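Local coordinates for ribokinase, putative (Burkholderia thailandensis, PDB 3B1N), which probably phosphorylates nucleosides as a kinase of the ribokinase-like PfkB family, and is seen here with ADP and the nucleoside analogue mizoribine bound, at residues Met122-His126 with Asp144-Gly148; Ser125-Gly131 with Gln151-Leu156. One frame throughout, in Å; residues are numbered along the deposited sequence.

Overall arrangement
Both contacts dock the loop between strands 113-118 and 138-141 onto helix 146-158, and their centres lie 9 Å apart. Contact 1 takes the start of the helix together with the turn leading into it, Asp144 and Gly145, whereas contact 2 uses later turns of the helix alone; Ser125 and His126 belong to both. Contact 1 is the one at the substrate: Met122 lines the mizoribine pocket, its side chain about 4 Å from the ligand, and Asp144 also touches it. The side chain of Ser125, shared by both contacts, is already about 9 Å from the mizoribine, and contact 2 holds none of the pocket residues. Asp144 OD2 and His152 NE2, 4.1 Å apart, pack where the two contacts meet.

Contact 1. Residues Met122-His126 with Asp144-Gly148; sequences MMQSH and DGFQG
Met122 and Ser125 close around Asp144 and the turn that starts helix 146-158, and here the packing is tight. The CG of Met122 lies 3.4 Å from Asp144 OD1, and the chain then bends at chi3 (84°), which brings CE to 3.7 Å from Gly145 N. Ser125 OG lies 3.0 Å from Asp144 OD1, a weak hydrogen bond that competes for its proton with another acceptor. OD1 also takes a weak bond from Gly145 N, the residue at the N-cap position. The Gly148 backbone comes close to the loop, Ser125 OG lying 3.7 Å from Gly148 CA. One water joins the two sides: it accepts from Gly148 N at 3.0 Å and is hydrogen-bonded to Ser125 OG and to His126 ND1, lying in the imidazole plane.

The outer side is more open to solvent, Gln147 being exposed and His126 only partly buried. There the extended Gln147 side chain lays its amide over one face of the His126 ring, the planes 6° apart, with OE1 3.5 Å above the ring centre. The other ring face carries Gln124 O, and His126 NE2 is hydrogen-bonded to a glycerol, probably from the crystallisation liquor.

The inner end borders the mizoribine pocket, where Met122 also touches Ser8. The contact thus joins the 3-10 turn after strand 113-118 to the N-terminus of helix 146-158, which follows strand 138-141.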
ATOM      1  N   MET B 122     -11.106 -16.708   1.615  1.00 11.32           N
ATOM      2  CA  MET B 122     -11.246 -16.628   0.191  1.00 11.01           C
ATOM      3  C   MET B 122     -10.509 -17.712  -0.597  1.00 12.66           C
ATOM      4  O   MET B 122     -10.924 -18.079  -1.705  1.00 12.84           O
ATOM      5  CB  MET B 122     -10.856 -15.210  -0.294  1.00 10.62           C
ATOM      6  CG  MET B 122     -11.167 -14.988  -1.804  1.00 11.81           C
ATOM      7  SD  MET B 122     -10.454 -13.462  -2.479  1.00 12.70           S
ATOM      8  CE  MET B 122      -8.782 -13.971  -2.873  1.00 15.09           C
ATOM      9  N   MET B 123      -9.448 -18.265   0.007  1.00 12.23           N
ATOM     10  CA  MET B 123      -8.664 -19.326  -0.658  1.00 15.30           C
ATOM     11  C   MET B 123      -9.532 -20.536  -0.974  1.00 14.10           C
ATOM     12  O   MET B 123      -9.210 -21.310  -1.887  1.00 15.86           O
ATOM     13  CB  MET B 123      -7.490 -19.778   0.203  1.00 17.15           C
ATOM     14  CG  MET B 123      -6.482 -18.759   0.442  1.00 22.61           C
ATOM     15  SD  MET B 123      -4.929 -19.524   1.042  1.00 35.38           S
ATOM     16  CE  MET B 123      -5.377 -21.271   1.194  1.00 24.98           C
ATOM     17  N   GLN B 124     -10.631 -20.700  -0.226  1.00 12.98           N
ATOM     18  CA  GLN B 124     -11.532 -21.875  -0.404  1.00 13.01           C
ATOM     19  C   GLN B 124     -12.817 -21.512  -1.144  1.00 13.46           C
ATOM     20  O   GLN B 124     -13.787 -22.258  -1.055  1.00 14.50           O
ATOM     21  CB  GLN B 124     -11.921 -22.518   0.943  1.00 13.76           C
ATOM     22  CG  GLN B 124     -10.759 -22.671   1.942  1.00 16.02           C
ATOM     23  CD  GLN B 124      -9.601 -23.422   1.368  1.00 17.26           C
ATOM     24  OE1 GLN B 124      -9.766 -24.289   0.524  1.00 18.89           O
ATOM     25  NE2 GLN B 124      -8.380 -23.077   1.822  1.00 19.34           N
ATOM     26  N   SER B 125     -12.831 -20.371  -1.855  1.00 12.83           N
ATOM     27  CA  SER B 125     -14.094 -19.927  -2.507  1.00 13.00           C
ATOM     28  C   SER B 125     -14.710 -20.918  -3.487  1.00 13.57           C
ATOM     29  O   SER B 125     -15.915 -20.904  -3.680  1.00 13.67           O
ATOM     30  CB  SER B 125     -13.890 -18.558  -3.177  1.00 12.34           C
ATOM     31  OG  SER B 125     -13.067 -18.636  -4.340  1.00 14.33           O
ATOM     32  N   HIS B 126     -13.890 -21.825  -4.041  1.00 13.85           N
ATOM     33  CA  HIS B 126     -14.403 -22.823  -4.950  1.00 13.97           C
ATOM     34  C   HIS B 126     -15.258 -23.895  -4.274  1.00 12.15           C
ATOM     35  O   HIS B 126     -15.883 -24.697  -4.998  1.00 14.94           O
ATOM     36  CB  HIS B 126     -13.216 -23.498  -5.645  1.00 14.81           C
ATOM     37  CG  HIS B 126     -12.195 -24.013  -4.681  1.00 15.01           C
ATOM     38  ND1 HIS B 126     -11.202 -23.222  -4.136  1.00 19.34           N
ATOM     39  CD2 HIS B 126     -12.044 -25.242  -4.133  1.00 18.51           C
ATOM     40  CE1 HIS B 126     -10.482 -23.943  -3.298  1.00 19.54           C
ATOM     41  NE2 HIS B 126     -10.972 -25.166  -3.270  1.00 17.67           N
ATOM     42  N   ASP B 144     -11.571 -13.034  -6.856  1.00 11.47           N
ATOM     43  CA  ASP B 144     -11.877 -14.094  -5.894  1.00 12.27           C
ATOM     44  C   ASP B 144     -10.705 -15.046  -5.896  1.00 13.33           C
ATOM     45  O   ASP B 144      -9.742 -14.835  -6.619  1.00 14.86           O
ATOM     46  CB  ASP B 144     -13.137 -14.858  -6.384  1.00 12.72           C
ATOM     47  CG  ASP B 144     -13.977 -15.441  -5.279  1.00 13.92           C
ATOM     48  OD1 ASP B 144     -13.537 -15.652  -4.146  1.00 14.25           O
ATOM     49  OD2 ASP B 144     -15.173 -15.675  -5.571  1.00 13.94           O
ATOM     50  N   GLY B 145     -10.781 -16.082  -5.090  1.00 13.70           N
ATOM     51  CA  GLY B 145      -9.827 -17.184  -5.253  1.00 14.48           C
ATOM     52  C   GLY B 145      -9.807 -17.672  -6.684  1.00 14.83           C
ATOM     53  O   GLY B 145     -10.847 -17.741  -7.360  1.00 14.41           O
ATOM     54  N   PHE B 146      -8.608 -17.940  -7.198  1.00 16.45           N
ATOM     55  CA  PHE B 146      -8.466 -18.207  -8.617  1.00 17.12           C
ATOM     56  C   PHE B 146      -9.283 -19.411  -9.061  1.00 17.21           C
ATOM     57  O   PHE B 146     -10.030 -19.357 -10.046  1.00 17.55           O
ATOM     58  CB  PHE B 146      -6.981 -18.415  -8.994  1.00 17.60           C
ATOM     59  CG  PHE B 146      -6.784 -18.764 -10.463  1.00 19.23           C
ATOM     60  CD1 PHE B 146      -7.115 -17.853 -11.477  1.00 21.08           C
ATOM     61  CD2 PHE B 146      -6.297 -20.015 -10.828  1.00 22.32           C
ATOM     62  CE1 PHE B 146      -6.937 -18.157 -12.848  1.00 23.03           C
ATOM     63  CE2 PHE B 146      -6.139 -20.351 -12.207  1.00 26.05           C
ATOM     64  CZ  PHE B 146      -6.469 -19.422 -13.211  1.00 24.31           C
ATOM     65  N   GLN B 147      -9.192 -20.506  -8.311  1.00 18.32           N
ATOM     66  CA  GLN B 147      -9.948 -21.687  -8.692  1.00 18.06           C
ATOM     67  C   GLN B 147     -11.460 -21.374  -8.713  1.00 18.12           C
ATOM     68  O   GLN B 147     -12.191 -21.826  -9.612  1.00 18.71           O
ATOM     69  CB  GLN B 147      -9.598 -22.879  -7.773  1.00 19.32           C
ATOM     70  CG  GLN B 147     -10.334 -24.162  -8.068  1.00 22.12           C
ATOM     71  CD  GLN B 147      -9.938 -25.317  -7.153  1.00 23.82           C
ATOM     72  OE1 GLN B 147      -9.029 -25.196  -6.332  1.00 24.97           O
ATOM     73  NE2 GLN B 147     -10.639 -26.437  -7.288  1.00 25.51           N
ATOM     74  N   GLY B 148     -11.933 -20.602  -7.722  1.00 16.11           N
ATOM     75  CA  GLY B 148     -13.316 -20.175  -7.701  1.00 16.33           C
ATOM     76  C   GLY B 148     -13.684 -19.369  -8.928  1.00 15.05           C
ATOM     77  O   GLY B 148     -14.723 -19.625  -9.505  1.00 14.92           O
TER
HETATM   78  O   HOH W   1     -10.890 -20.408  -4.899  1.00 17.98           O

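Contact 2. Residues Ser125-Gly131 with Gln151-Leu156; sequences SHVNHAG and QHTEEL
Gln151 stacks its amide against one face of the His129 ring, the planes 16° apart and NE2 3.5 Å from the ring plane over its centre. Its extended chain, with CG anti to the backbone N, spans the gap to the loop. There NE2 gives a hydrogen bond to His126 O at 2.9 Å (160° at the hydrogen), the acceptor almost in the amide plane. Stack and bond hold for the conformer described, one of two modelled for Gln151. His129 is gripped at its edge as well: ND1 donates to Glu155 OE2 at 2.6 Å, nearly straight and on the syn lone pair. This His-carboxylate bond holds ring and carboxylate nearly coplanar, at 21°.

Gln151 and Glu155 stand one helical turn apart on helix 146-158, a helix packed on the central sheet of the ribokinase-like fold, and together they catch the loop that precedes strand 138-141. Glu155 OE1 also accepts from Gly131 N at 3.1 Å, met on the anti side and tilted out of the carboxylate plane, so the two carboxylate oxygens bind two points of the loop.

On the side facing the sheet, Ala130 CB makes an apolar contact with Leu156 CG at 3.8 Å, while also reaching Leu4 and Cys6 of strand 3-6. His152 packs separately, its ND1 3.8 Å from Ala130 CB. Asn128 O lies in the His152 ring plane, 3.1 Å from CE1.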
ATOM      1  N   SER B 125     -12.831 -20.371  -1.855  1.00 12.83           N
ATOM      2  CA  SER B 125     -14.094 -19.927  -2.507  1.00 13.00           C
ATOM      3  C   SER B 125     -14.710 -20.918  -3.487  1.00 13.57           C
ATOM      4  O   SER B 125     -15.915 -20.904  -3.680  1.00 13.67           O
ATOM      5  CB  SER B 125     -13.890 -18.558  -3.177  1.00 12.34           C
ATOM      6  OG  SER B 125     -13.067 -18.636  -4.340  1.00 14.33           O
ATOM      7  N   HIS B 126     -13.890 -21.825  -4.041  1.00 13.85           N
ATOM      8  CA  HIS B 126     -14.403 -22.823  -4.950  1.00 13.97           C
ATOM      9  C   HIS B 126     -15.258 -23.895  -4.274  1.00 12.15           C
ATOM     10  O   HIS B 126     -15.883 -24.697  -4.998  1.00 14.94           O
ATOM     11  CB  HIS B 126     -13.216 -23.498  -5.645  1.00 14.81           C
ATOM     12  CG  HIS B 126     -12.195 -24.013  -4.681  1.00 15.01           C
ATOM     13  ND1 HIS B 126     -11.202 -23.222  -4.136  1.00 19.34           N
ATOM     14  CD2 HIS B 126     -12.044 -25.242  -4.133  1.00 18.51           C
ATOM     15  CE1 HIS B 126     -10.482 -23.943  -3.298  1.00 19.54           C
ATOM     16  NE2 HIS B 126     -10.972 -25.166  -3.270  1.00 17.67           N
ATOM     17  N   VAL B 127     -15.413 -23.880  -2.947  1.00 12.80           N
ATOM     18  CA  VAL B 127     -16.366 -24.799  -2.286  1.00 13.28           C
ATOM     19  C   VAL B 127     -17.821 -24.473  -2.628  1.00 14.66           C
ATOM     20  O   VAL B 127     -18.694 -25.356  -2.558  1.00 15.51           O
ATOM     21  CB  VAL B 127     -16.220 -24.941  -0.751  1.00 13.74           C
ATOM     22  CG1 VAL B 127     -14.776 -25.472  -0.446  1.00 15.13           C
ATOM     23  CG2 VAL B 127     -16.498 -23.658  -0.043  1.00 16.23           C
ATOM     24  N   ASN B 128     -18.078 -23.219  -3.038  1.00 14.12           N
ATOM     25  CA  ASN B 128     -19.425 -22.871  -3.549  1.00 14.69           C
ATOM     26  C   ASN B 128     -19.454 -23.064  -5.057  1.00 13.92           C
ATOM     27  O   ASN B 128     -18.534 -22.673  -5.794  1.00 13.20           O
ATOM     28  CB  ASN B 128     -19.741 -21.383  -3.294  1.00 14.79           C
ATOM     29  CG  ASN B 128     -20.072 -21.043  -1.837  1.00 19.77           C
ATOM     30  OD1 ASN B 128     -19.651 -19.968  -1.329  1.00 19.48           O
ATOM     31  ND2 ASN B 128     -20.870 -21.873  -1.174  1.00 19.22           N
ATOM     32  N   HIS B 129     -20.549 -23.617  -5.546  1.00 15.51           N
ATOM     33  CA  HIS B 129     -20.665 -23.879  -6.973  1.00 14.55           C
ATOM     34  C   HIS B 129     -21.783 -23.065  -7.581  1.00 16.20           C
ATOM     35  O   HIS B 129     -22.938 -23.229  -7.217  1.00 16.36           O
ATOM     36  CB  HIS B 129     -20.857 -25.389  -7.210  1.00 17.25           C
ATOM     37  CG  HIS B 129     -19.604 -26.172  -6.958  1.00 17.23           C
ATOM     38  ND1 HIS B 129     -18.788 -26.611  -7.977  1.00 25.87           N
ATOM     39  CD2 HIS B 129     -18.959 -26.461  -5.807  1.00 21.64           C
ATOM     40  CE1 HIS B 129     -17.739 -27.226  -7.459  1.00 26.13           C
ATOM     41  NE2 HIS B 129     -17.820 -27.145  -6.146  1.00 21.87           N
ATOM     42  N   ALA B 130     -21.422 -22.163  -8.491  1.00 16.41           N
ATOM     43  CA  ALA B 130     -22.392 -21.191  -9.036  1.00 16.58           C
ATOM     44  C   ALA B 130     -23.479 -21.848  -9.876  1.00 18.34           C
ATOM     45  O   ALA B 130     -24.611 -21.342  -9.924  1.00 19.24           O
ATOM     46  CB  ALA B 130     -21.644 -20.130  -9.854  1.00 17.15           C
ATOM     47  N   GLY B 131     -23.139 -22.987 -10.491  1.00 18.76           N
ATOM     48  CA  GLY B 131     -24.079 -23.688 -11.398  1.00 20.95           C
ATOM     49  C   GLY B 131     -25.169 -24.372 -10.583  1.00 21.48           C
ATOM     50  O   GLY B 131     -26.188 -24.841 -11.123  1.00 22.75           O
ATOM     51  N   GLN B 151     -13.876 -21.747 -11.986  1.00 15.85           N
ATOM     52  CA  GLN B 151     -14.984 -22.660 -11.770  0.50 16.22           C
ATOM     53  C   GLN B 151     -16.331 -21.975 -11.982  1.00 16.70           C
ATOM     54  O   GLN B 151     -17.229 -22.501 -12.588  1.00 16.71           O
ATOM     55  CB  GLN B 151     -14.923 -23.163 -10.327  0.50 15.79           C
ATOM     56  CG  GLN B 151     -15.844 -24.287 -10.001  0.50 15.68           C
ATOM     57  CD  GLN B 151     -15.760 -24.620  -8.528  0.50 14.41           C
ATOM     58  OE1 GLN B 151     -14.923 -25.432  -8.105  0.50 17.03           O
ATOM     59  NE2 GLN B 151     -16.549 -23.925  -7.727  0.50  7.26           N
ATOM     60  N   HIS B 152     -16.471 -20.782 -11.411  1.00 16.69           N
ATOM     61  CA  HIS B 152     -17.760 -20.085 -11.540  1.00 15.88           C
ATOM     62  C   HIS B 152     -18.066 -19.765 -12.997  1.00 16.13           C
ATOM     63  O   HIS B 152     -19.226 -19.865 -13.436  1.00 18.14           O
ATOM     64  CB  HIS B 152     -17.780 -18.783 -10.714  1.00 15.54           C
ATOM     65  CG  HIS B 152     -17.683 -18.988  -9.243  1.00 17.04           C
ATOM     66  ND1 HIS B 152     -18.105 -20.134  -8.592  1.00 18.44           N
ATOM     67  CD2 HIS B 152     -17.250 -18.141  -8.277  1.00 17.48           C
ATOM     68  CE1 HIS B 152     -17.877 -19.998  -7.293  1.00 22.39           C
ATOM     69  NE2 HIS B 152     -17.359 -18.794  -7.082  1.00 19.11           N
ATOM     70  N   THR B 153     -17.039 -19.354 -13.737  1.00 15.78           N
ATOM     71  CA  THR B 153     -17.238 -19.049 -15.148  1.00 16.13           C
ATOM     72  C   THR B 153     -17.666 -20.268 -15.946  1.00 17.99           C
ATOM     73  O   THR B 153     -18.587 -20.161 -16.767  1.00 16.19           O
ATOM     74  CB  THR B 153     -16.064 -18.345 -15.813  1.00 17.81           C
ATOM     75  OG1 THR B 153     -14.937 -19.203 -15.892  1.00 21.61           O
ATOM     76  CG2 THR B 153     -15.702 -17.138 -14.993  1.00 14.24           C
ATOM     77  N   GLU B 154     -16.988 -21.394 -15.696  1.00 17.51           N
ATOM     78  CA  GLU B 154     -17.362 -22.639 -16.372  1.00 19.62           C
ATOM     79  C   GLU B 154     -18.796 -23.036 -16.050  1.00 19.34           C
ATOM     80  O   GLU B 154     -19.573 -23.383 -16.957  1.00 20.63           O
ATOM     81  CB  GLU B 154     -16.361 -23.769 -16.017  1.00 17.80           C
ATOM     82  CG  GLU B 154     -14.946 -23.540 -16.579  1.00 20.58           C
ATOM     83  CD  GLU B 154     -14.862 -23.776 -18.098  1.00 24.65           C
ATOM     84  OE1 GLU B 154     -15.801 -24.364 -18.701  1.00 26.48           O
ATOM     85  OE2 GLU B 154     -13.840 -23.384 -18.690  1.00 28.90           O
ATOM     86  N   GLU B 155     -19.162 -22.984 -14.787  1.00 19.07           N
ATOM     87  CA  GLU B 155     -20.459 -23.450 -14.334  1.00 19.17           C
ATOM     88  C   GLU B 155     -21.584 -22.542 -14.783  1.00 19.39           C
ATOM     89  O   GLU B 155     -22.641 -22.995 -15.191  1.00 20.95           O
ATOM     90  CB  GLU B 155     -20.467 -23.602 -12.846  1.00 19.13           C
ATOM     91  CG  GLU B 155     -19.601 -24.805 -12.428  1.00 22.48           C
ATOM     92  CD  GLU B 155     -19.652 -25.087 -10.981  1.00 28.26           C
ATOM     93  OE1 GLU B 155     -20.432 -24.389 -10.293  1.00 28.89           O
ATOM     94  OE2 GLU B 155     -18.908 -26.009 -10.522  1.00 28.79           O
ATOM     95  N   LEU B 156     -21.370 -21.231 -14.718  1.00 17.64           N
ATOM     96  CA  LEU B 156     -22.442 -20.359 -15.165  1.00 17.65           C
ATOM     97  C   LEU B 156     -22.692 -20.516 -16.665  1.00 18.26           C
ATOM     98  O   LEU B 156     -23.849 -20.470 -17.119  1.00 19.88           O
ATOM     99  CB  LEU B 156     -22.150 -18.886 -14.776  1.00 15.89           C
ATOM    100  CG  LEU B 156     -22.267 -18.605 -13.288  1.00 15.22           C
ATOM    101  CD1 LEU B 156     -21.509 -17.305 -13.009  1.00 14.14           C
ATOM    102  CD2 LEU B 156     -23.735 -18.482 -12.834  1.00 16.52           C
TER